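Local coordinates for thiol transferase (Phanerochaete chrysosporium, PDB 4F0B) that acts as a glutathione transferase of the Ure2p class with thiol transferase activity, and pairs two copies in a GST-fold dimer, at the interface of chains A and B. Residues are numbered along the deposited sequence; one frame, centred on the assembly and turned at random. Chains: chain A/B, Thiol transferase.

The interface of chains A and B. Residues chain A 68, 82-83, 123; chain B 117, 120-121.
The end of strand 79-82 of the glutathione-binding, thioredoxin-like domain, the turn after it and A:His123 of helix 109-139 pack on helix 109-138 of the other subunit, as GST dimers typically do. At this edge the backbone N of A:Phe82 donates to the side-chain carbonyl OE1 of B:Gln117 (3.0 Å, 161° at H), approaching from above the amide plane rather than along a lone pair. B:Gln117 runs straight through CG and CD (chi2 175°), which carries OE1 out to the strand, while the A:Phe82 ring stands nearly perpendicular to the amide. A:Glu83, at the Glu position of the GST Glu/Gln-Ser motif and with the positive phi typical there, lays its bent chain across the partner helix, CD resting 3.6 Å from B:Phe121 CA. Its OE1 accepts from A:His123 NE2 (2.7 Å), nearly in the imidazole plane, and OE2 reaches B:Phe121 O through a water. The N-H points chiefly at OE1; B:Phe120 O, 3.1 Å from NE2 but tilted out of that plane, is at most a weaker, bifurcated branch. B:Phe120 turns its ring edge to the imidazole (planes 65° apart), CD1 over the middle of one face, 3.4 Å from A:His123 CG. A leucine in place of A:His123 would probably leave A:Glu83 OE1 and B:Phe120 O without the imidazole N-H, weakening the carboxylate's hold, and remove the flat face against B:Phe120. Farther out, A:Asn68 OD1 meets B:Phe121 CE1 at the ring edge (3.5 Å). With its two-fold twin, this patch joins the subunits and holds a residue that probably helps form the glutathione pocket.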
ATOM      1  N   ASN A  68     -10.755  -7.375   6.400  1.00  6.49           N
ATOM      2  CA  ASN A  68     -11.186  -6.048   6.063  1.00  6.60           C
ATOM      3  C   ASN A  68     -12.562  -6.000   5.411  1.00  7.13           C
ATOM      4  O   ASN A  68     -13.110  -4.922   5.234  1.00  7.01           O
ATOM      5  CB  ASN A  68     -10.145  -5.424   5.119  1.00  6.65           C
ATOM      6  CG  ASN A  68     -10.313  -3.915   4.930  1.00  7.15           C
ATOM      7  OD1 ASN A  68     -10.638  -3.173   5.862  1.00  6.75           O
ATOM      8  ND2 ASN A  68     -10.026  -3.447   3.719  1.00  8.97           N
ATOM      9  N   PHE A  82      -5.416 -11.463   1.225  1.00  5.12           N
ATOM     10  CA  PHE A  82      -6.192 -10.257   0.903  1.00  4.51           C
ATOM     11  C   PHE A  82      -5.225  -9.112   0.596  1.00  6.56           C
ATOM     12  O   PHE A  82      -3.998  -9.245   0.831  1.00  5.29           O
ATOM     13  CB  PHE A  82      -7.252  -9.908   1.999  1.00  5.45           C
ATOM     14  CG  PHE A  82      -6.670  -9.388   3.300  1.00  4.48           C
ATOM     15  CD1 PHE A  82      -6.070 -10.242   4.206  1.00  6.40           C
ATOM     16  CD2 PHE A  82      -6.784  -8.042   3.632  1.00  7.11           C
ATOM     17  CE1 PHE A  82      -5.530  -9.753   5.411  1.00  7.15           C
ATOM     18  CE2 PHE A  82      -6.251  -7.552   4.841  1.00  6.28           C
ATOM     19  CZ  PHE A  82      -5.636  -8.408   5.717  1.00  6.23           C
ATOM     20  N   GLU A  83      -5.788  -8.031   0.038  1.00  5.16           N
ATOM     21  CA  GLU A  83      -5.101  -6.827  -0.496  1.00  4.28           C
ATOM     22  C   GLU A  83      -4.528  -7.098  -1.886  1.00  5.77           C
ATOM     23  O   GLU A  83      -3.620  -7.932  -2.050  1.00  5.22           O
ATOM     24  CB  GLU A  83      -3.987  -6.310   0.437  1.00  3.95           C
ATOM     25  CG  GLU A  83      -4.502  -5.843   1.796  1.00  4.95           C
ATOM     26  CD  GLU A  83      -5.294  -4.542   1.727  1.00  6.82           C
ATOM     27  OE1 GLU A  83      -4.953  -3.674   0.879  1.00  5.91           O
ATOM     28  OE2 GLU A  83      -6.265  -4.383   2.490  1.00  6.13           O
ATOM     29  N   HIS A 123      -0.504   1.478  -4.141  1.00  3.45           N
ATOM     30  CA  HIS A 123      -1.408   0.987  -3.107  1.00  3.49           C
ATOM     31  C   HIS A 123      -1.743   2.090  -2.078  1.00  3.11           C
ATOM     32  O   HIS A 123      -2.823   2.081  -1.478  1.00  5.00           O
ATOM     33  CB  HIS A 123      -0.742  -0.198  -2.442  1.00  3.81           C
ATOM     34  CG  HIS A 123      -1.703  -1.134  -1.809  1.00  3.93           C
ATOM     35  ND1 HIS A 123      -2.211  -2.240  -2.472  1.00  4.82           N
ATOM     36  CD2 HIS A 123      -2.227  -1.148  -0.562  1.00  4.02           C
ATOM     37  CE1 HIS A 123      -3.029  -2.884  -1.652  1.00  5.13           C
ATOM     38  NE2 HIS A 123      -3.036  -2.257  -0.477  1.00  5.34           N
TER
ATOM     39  N   GLN B 117       0.455  -8.899   3.584  1.00  5.01           N
ATOM     40  CA  GLN B 117      -0.970  -8.564   3.609  1.00  4.03           C
ATOM     41  C   GLN B 117      -1.248  -7.463   4.642  1.00  5.30           C
ATOM     42  O   GLN B 117      -1.989  -6.496   4.339  1.00  5.07           O
ATOM     43  CB  GLN B 117      -1.792  -9.802   3.929  1.00  4.85           C
ATOM     44  CG  GLN B 117      -1.688 -10.847   2.810  1.00  5.22           C
ATOM     45  CD  GLN B 117      -2.410 -12.115   3.220  1.00  5.28           C
ATOM     46  OE1 GLN B 117      -3.609 -12.085   3.590  1.00  6.80           O
ATOM     47  NE2 GLN B 117      -1.715 -13.272   3.134  1.00  6.85           N
ATOM     48  N   PHE B 120       0.269  -4.107   3.466  1.00  4.67           N
ATOM     49  CA  PHE B 120      -0.585  -3.498   2.447  1.00  3.49           C
ATOM     50  C   PHE B 120      -1.917  -3.028   3.017  1.00  3.38           C
ATOM     51  O   PHE B 120      -2.419  -1.975   2.588  1.00  4.60           O
ATOM     52  CB  PHE B 120      -0.735  -4.440   1.223  1.00  3.37           C
ATOM     53  CG  PHE B 120       0.433  -4.418   0.281  1.00  3.44           C
ATOM     54  CD1 PHE B 120       0.619  -3.339  -0.591  1.00  4.72           C
ATOM     55  CD2 PHE B 120       1.322  -5.494   0.202  1.00  5.19           C
ATOM     56  CE1 PHE B 120       1.672  -3.319  -1.486  1.00  3.73           C
ATOM     57  CE2 PHE B 120       2.374  -5.471  -0.700  1.00  5.97           C
ATOM     58  CZ  PHE B 120       2.551  -4.380  -1.559  1.00  5.53           C
ATOM     59  N   PHE B 121      -2.479  -3.758   3.987  1.00  4.69           N
ATOM     60  CA  PHE B 121      -3.685  -3.277   4.637  1.00  3.88           C
ATOM     61  C   PHE B 121      -3.456  -1.907   5.272  1.00  3.59           C
ATOM     62  O   PHE B 121      -4.293  -0.988   5.104  1.00  4.78           O
ATOM     63  CB  PHE B 121      -4.074  -4.289   5.716  1.00  5.08           C
ATOM     64  CG  PHE B 121      -5.114  -3.766   6.666  1.00  3.88           C
ATOM     65  CD1 PHE B 121      -6.463  -3.661   6.285  1.00  5.37           C
ATOM     66  CD2 PHE B 121      -4.725  -3.374   7.937  1.00  5.47           C
ATOM     67  CE1 PHE B 121      -7.428  -3.137   7.206  1.00  6.47           C
ATOM     68  CE2 PHE B 121      -5.672  -2.867   8.868  1.00  7.27           C
ATOM     69  CZ  PHE B 121      -7.036  -2.754   8.505  1.00  7.31           C
TER
HETATM   70  O   HOH W   1      -6.527  -1.599   3.150  1.00  7.76           O